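PDB 4PYS: beta-N-acetylhexosaminidase from Bacteroides fragilis, which probably removes terminal non-reducing beta-linked N-acetylhexosamines from glycans, as a retaining family 20 glycoside hydrolase with a catalytic TIM barrel. Local coordinates for residues G384-L395 with F407-S418. Numbering follows the deposited sequence.
Sequences GTNYYTYLNFPL and FDLEDVYLRNPS. With FMT (formic acid), chain H; FMT (formic acid), chain J.
Aromatic packing between Tyr-388 and Phe-407 carries most of the apolar contact. Tyr-388 CB lies over one face of the Phe-407 ring, 3.9 Å from its centroid, a CH-pi contact. The rings meet obliquely, planes inclined at 55°, with Tyr-388 CD1 3.3 Å from Phe-407 CG. On the Tyr-388 ring itself, Asp-411 CB sits above the centre of one face and Tyr-387 CB above the other, clamping it. CG of Phe-407 stands between its backbone N and carbonyl carbon (chi1 65°), which brings one ring face under Tyr-388 CB and CE2 to 3.6 Å from Phe-393 CB.

Hydrogen bonds secure both ends. Asn-416 OD1 accepts from Tyr-388 N at 3.2 Å (165° at the hydrogen) and from Ser-418 N in an Asx turn; the donors approach opposite faces of the amide plane, while Asn-416 ND2 is held by Gln-460. Ser-418 OG donates to Thr-385 OG1 at 2.6 Å, and that hydroxyl donates onward to Tyr-387 O. At the other end Phe-407 N reaches Pro-394 O at 3.2 Å.

Charged groups line the partly exposed flank. In a capping box opening helix 409-415, Asp-411 N donates to Asp-408 OD1 and Asp-408 N to Asp-411 OD2; Lys-496 N binds Asp-408 OD2. Arg-415 NH2 and Asp-411 OD1 form a 2.8 Å salt bridge. One water joins Tyr-388 OH, Asp-411 OD1 and Arg-415 NE; the hydroxyl donates to a formic acid, probably from crystallisation.

Within the catalytic domain, the contact ties the segment following barrel strand 381-383 to the helix preceding strand 428-435. Both Tyr-387 O and Tyr-388 N of the cis peptide are gripped, consistent with a fixed turn, although buried Tyr-388 O finds no polar partner.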
loop_
_atom_site.group_PDB
_atom_site.type_symbol
_atom_site.label_atom_id
_atom_site.label_comp_id
_atom_site.label_asym_id
_atom_site.label_seq_id
_atom_site.Cartn_x
_atom_site.Cartn_y
_atom_site.Cartn_z
ATOM N N GLY A 384 4.670 9.723 -3.095
ATOM C CA GLY A 384 4.761 9.189 -1.745
ATOM C C GLY A 384 5.788 9.924 -0.909
ATOM O O GLY A 384 6.662 9.309 -0.298
ATOM N N THR A 385 5.667 11.246 -0.864
ATOM C CA THR A 385 6.695 12.073 -0.234
ATOM C C THR A 385 6.695 11.952 1.282
ATOM O O THR A 385 5.629 11.845 1.912
ATOM C CB THR A 385 6.558 13.549 -0.656
ATOM O OG1 THR A 385 5.214 13.987 -0.436
ATOM C CG2 THR A 385 6.873 13.697 -2.128
ATOM N N ASN A 386 7.892 11.958 1.868
ATOM C CA ASN A 386 8.019 11.818 3.310
ATOM C C ASN A 386 7.220 12.867 4.072
ATOM O O ASN A 386 6.441 12.520 4.966
ATOM C CB ASN A 386 9.494 11.732 3.773
ATOM C CG ASN A 386 10.424 12.722 3.069
ATOM O OD1 ASN A 386 10.004 13.726 2.490
ATOM N ND2 ASN A 386 11.726 12.437 3.146
ATOM N N TYR A 387 7.396 14.136 3.715
ATOM C CA TYR A 387 6.377 15.143 4.033
ATOM C C TYR A 387 5.291 14.986 2.963
ATOM O O TYR A 387 5.580 15.243 1.792
ATOM C CB TYR A 387 6.949 16.554 3.859
ATOM C CG TYR A 387 7.936 17.027 4.906
ATOM C CD1 TYR A 387 8.341 16.205 5.954
ATOM C CD2 TYR A 387 8.446 18.318 4.847
ATOM C CE1 TYR A 387 9.251 16.665 6.913
ATOM C CE2 TYR A 387 9.343 18.780 5.790
ATOM C CZ TYR A 387 9.741 17.954 6.817
ATOM O OH TYR A 387 10.638 18.436 7.747
ATOM N N TYR A 388 4.064 14.573 3.303
ATOM C CA TYR A 388 3.642 14.153 4.639
ATOM C C TYR A 388 2.870 12.844 4.538
ATOM O O TYR A 388 1.725 12.728 5.013
ATOM C CB TYR A 388 2.724 15.218 5.249
ATOM C CG TYR A 388 3.442 16.515 5.535
ATOM C CD1 TYR A 388 4.432 16.578 6.510
ATOM C CD2 TYR A 388 3.119 17.688 4.854
ATOM C CE1 TYR A 388 5.097 17.756 6.783
ATOM C CE2 TYR A 388 3.780 18.876 5.131
ATOM C CZ TYR A 388 4.765 18.904 6.101
ATOM O OH TYR A 388 5.436 20.081 6.387
ATOM N N THR A 389 3.494 11.849 3.911
ATOM C CA THR A 389 2.876 10.539 3.794
ATOM C C THR A 389 3.597 9.477 4.608
ATOM O O THR A 389 3.138 8.332 4.650
ATOM C CB THR A 389 2.785 10.046 2.320
ATOM O OG1 THR A 389 4.073 9.584 1.863
ATOM C CG2 THR A 389 2.262 11.156 1.399
ATOM N N TYR A 390 4.724 9.833 5.238
ATOM C CA TYR A 390 5.450 8.879 6.082
ATOM C C TYR A 390 4.900 8.873 7.502
ATOM O O TYR A 390 5.308 9.673 8.350
ATOM C CB TYR A 390 6.953 9.170 6.102
ATOM C CG TYR A 390 7.683 8.603 4.898
ATOM C CD1 TYR A 390 7.002 8.294 3.720
ATOM C CD2 TYR A 390 9.052 8.364 4.951
ATOM C CE1 TYR A 390 7.687 7.761 2.609
ATOM C CE2 TYR A 390 9.733 7.839 3.861
ATOM C CZ TYR A 390 9.052 7.543 2.700
ATOM O OH TYR A 390 9.762 7.003 1.631
ATOM N N LEU A 391 3.974 7.958 7.754
ATOM C CA LEU A 391 3.271 7.899 9.036
ATOM C C LEU A 391 4.161 7.442 10.180
ATOM O O LEU A 391 3.777 7.542 11.350
ATOM C CB LEU A 391 2.043 6.987 8.897
ATOM C CG LEU A 391 1.062 7.489 7.840
ATOM C CD1 LEU A 391 0.098 6.374 7.432
ATOM C CD2 LEU A 391 0.301 8.694 8.370
ATOM N N ASN A 392 5.352 6.930 9.859
ATOM C CA ASN A 392 6.331 6.657 10.904
ATOM C C ASN A 392 6.886 7.935 11.541
ATOM O O ASN A 392 7.452 7.892 12.640
ATOM C CB ASN A 392 7.477 5.775 10.371
ATOM C CG ASN A 392 8.025 6.277 9.058
ATOM O OD1 ASN A 392 7.317 6.292 8.045
ATOM N ND2 ASN A 392 9.297 6.677 9.054
ATOM N N PHE A 393 6.740 9.075 10.871
ATOM C CA PHE A 393 7.144 10.337 11.496
ATOM C C PHE A 393 6.122 10.579 12.599
ATOM O O PHE A 393 4.919 10.639 12.325
ATOM C CB PHE A 393 7.075 11.512 10.511
ATOM C CG PHE A 393 8.175 11.526 9.470
ATOM C CD1 PHE A 393 8.936 10.390 9.208
ATOM C CD2 PHE A 393 8.435 12.686 8.747
ATOM C CE1 PHE A 393 9.950 10.413 8.236
ATOM C CE2 PHE A 393 9.443 12.724 7.781
ATOM C CZ PHE A 393 10.202 11.583 7.526
ATOM N N PRO A 394 6.582 10.701 13.845
ATOM C CA PRO A 394 5.643 10.918 14.953
ATOM C C PRO A 394 5.195 12.376 14.999
ATOM O O PRO A 394 5.665 13.164 14.187
ATOM C CB PRO A 394 6.478 10.567 16.185
ATOM C CG PRO A 394 7.905 10.871 15.780
ATOM C CD PRO A 394 7.977 10.540 14.305
ATOM N N LEU A 395 4.288 12.728 15.906
ATOM C CA LEU A 395 3.853 14.123 16.026
ATOM C C LEU A 395 4.815 14.960 16.870
ATOM O O LEU A 395 4.825 16.193 16.768
ATOM C CB LEU A 395 2.443 14.216 16.608
ATOM C CG LEU A 395 1.268 14.176 15.634
ATOM C CD1 LEU A 395 1.067 12.771 15.042
ATOM C CD2 LEU A 395 0.010 14.670 16.338
ATOM N N PHE A 407 5.158 15.518 12.005
ATOM C CA PHE A 407 4.052 16.304 11.445
ATOM C C PHE A 407 2.706 15.849 12.003
ATOM O O PHE A 407 2.595 14.743 12.536
ATOM C CB PHE A 407 4.038 16.277 9.899
ATOM C CG PHE A 407 3.773 14.918 9.291
ATOM C CD1 PHE A 407 2.473 14.503 9.018
ATOM C CD2 PHE A 407 4.823 14.080 8.944
ATOM C CE1 PHE A 407 2.220 13.270 8.442
ATOM C CE2 PHE A 407 4.572 12.838 8.361
ATOM C CZ PHE A 407 3.282 12.437 8.111
ATOM N N ASP A 408 1.680 16.690 11.879
ATOM C CA ASP A 408 0.380 16.300 12.405
ATOM C C ASP A 408 -0.726 16.306 11.355
ATOM O O ASP A 408 -0.464 16.404 10.152
ATOM C CB ASP A 408 0.017 17.151 13.655
ATOM C CG ASP A 408 -0.346 18.591 13.323
ATOM O OD1 ASP A 408 -0.405 18.963 12.131
ATOM O OD2 ASP A 408 -0.595 19.366 14.276
ATOM N N LEU A 409 -1.968 16.190 11.808
ATOM C CA LEU A 409 -3.091 16.041 10.887
ATOM C C LEU A 409 -3.308 17.292 10.029
ATOM O O LEU A 409 -3.696 17.186 8.850
ATOM C CB LEU A 409 -4.370 15.682 11.656
ATOM C CG LEU A 409 -5.568 15.227 10.814
ATOM C CD1 LEU A 409 -5.295 13.873 10.142
ATOM C CD2 LEU A 409 -6.813 15.136 11.688
ATOM N N GLU A 410 -3.053 18.468 10.604
ATOM C CA GLU A 410 -3.118 19.710 9.832
ATOM C C GLU A 410 -2.067 19.749 8.734
ATOM O O GLU A 410 -2.351 20.193 7.624
ATOM C CB GLU A 410 -2.972 20.953 10.733
ATOM C CG GLU A 410 -4.284 21.481 11.279
ATOM C CD GLU A 410 -4.152 22.840 11.972
ATOM O OE1 GLU A 410 -4.846 23.046 12.980
ATOM O OE2 GLU A 410 -3.367 23.692 11.503
ATOM N N ASP A 411 -0.847 19.298 9.032
ATOM C CA ASP A 411 0.201 19.314 8.017
ATOM C C ASP A 411 -0.186 18.423 6.844
ATOM O O ASP A 411 -0.079 18.832 5.683
ATOM C CB ASP A 411 1.555 18.852 8.596
ATOM C CG ASP A 411 2.084 19.782 9.665
ATOM O OD1 ASP A 411 2.040 21.023 9.473
ATOM O OD2 ASP A 411 2.560 19.270 10.706
ATOM N N VAL A 412 -0.638 17.206 7.129
ATOM C CA VAL A 412 -0.938 16.301 6.020
ATOM C C VAL A 412 -2.144 16.820 5.234
ATOM O O VAL A 412 -2.131 16.831 4.005
ATOM C CB VAL A 412 -1.091 14.816 6.454
ATOM C CG1 VAL A 412 -2.050 14.668 7.600
ATOM C CG2 VAL A 412 -1.527 13.951 5.267
ATOM N N TYR A 413 -3.162 17.315 5.930
ATOM C CA TYR A 413 -4.359 17.773 5.225
ATOM C C TYR A 413 -4.138 19.039 4.399
ATOM O O TYR A 413 -4.637 19.152 3.272
ATOM C CB TYR A 413 -5.516 17.980 6.214
ATOM C CG TYR A 413 -6.859 18.059 5.505
ATOM C CD1 TYR A 413 -7.494 16.907 5.066
ATOM C CD2 TYR A 413 -7.475 19.277 5.274
ATOM C CE1 TYR A 413 -8.712 16.962 4.406
ATOM C CE2 TYR A 413 -8.705 19.342 4.612
ATOM C CZ TYR A 413 -9.308 18.185 4.186
ATOM O OH TYR A 413 -10.526 18.231 3.526
ATOM N N LEU A 414 -3.368 19.979 4.936
ATOM C CA LEU A 414 -3.286 21.311 4.341
ATOM C C LEU A 414 -2.057 21.523 3.460
ATOM O O LEU A 414 -2.064 22.419 2.624
ATOM C CB LEU A 414 -3.268 22.385 5.435
ATOM C CG LEU A 414 -4.481 22.479 6.350
ATOM C CD1 LEU A 414 -4.202 23.527 7.431
ATOM C CD2 LEU A 414 -5.712 22.839 5.541
ATOM N N ARG A 415 -0.996 20.732 3.654
ATOM C CA ARG A 415 0.292 21.092 3.048
ATOM C C ARG A 415 1.056 19.901 2.450
ATOM O O ARG A 415 2.281 19.929 2.365
ATOM C CB ARG A 415 1.171 21.841 4.073
ATOM C CG ARG A 415 0.715 23.291 4.341
ATOM C CD ARG A 415 1.514 23.979 5.469
ATOM N NE ARG A 415 1.305 23.338 6.767
ATOM C CZ ARG A 415 0.299 23.619 7.593
ATOM N NH1 ARG A 415 -0.610 24.532 7.267
ATOM N NH2 ARG A 415 0.193 22.985 8.749
ATOM N N ASN A 416 0.330 18.882 2.005
ATOM C CA ASN A 416 0.962 17.650 1.499
ATOM C C ASN A 416 1.414 17.803 0.054
ATOM O O ASN A 416 0.581 17.942 -0.838
ATOM C CB ASN A 416 -0.048 16.506 1.597
ATOM C CG ASN A 416 0.561 15.147 1.317
ATOM O OD1 ASN A 416 1.778 15.008 1.177
ATOM N ND2 ASN A 416 -0.291 14.130 1.240
ATOM N N PRO A 417 2.735 17.754 -0.192
ATOM C CA PRO A 417 3.238 17.858 -1.566
ATOM C C PRO A 417 2.707 16.751 -2.476
ATOM O O PRO A 417 2.660 16.943 -3.696
ATOM C CB PRO A 417 4.752 17.690 -1.389
ATOM C CG PRO A 417 5.028 18.144 0.008
ATOM C CD PRO A 417 3.830 17.668 0.794
ATOM N N SER A 418 2.322 15.618 -1.890
ATOM C CA SER A 418 1.839 14.487 -2.678
ATOM C C SER A 418 0.374 14.620 -3.098
ATOM O O SER A 418 -0.103 13.862 -3.939
ATOM C CB SER A 418 2.071 13.172 -1.937
ATOM O OG SER A 418 3.445 12.829 -1.976
HETATM C C FMT H . 12.673 9.846 5.580
HETATM O O1 FMT H . 12.896 10.917 5.021
HETATM O O2 FMT H . 12.997 9.605 6.748
HETATM C C FMT J . 6.884 20.222 9.036
HETATM O O1 FMT J . 7.623 20.346 8.063
HETATM O O2 FMT J . 7.266 19.838 10.144
HETATM O O HOH W 1 3.816 22.245 7.238
#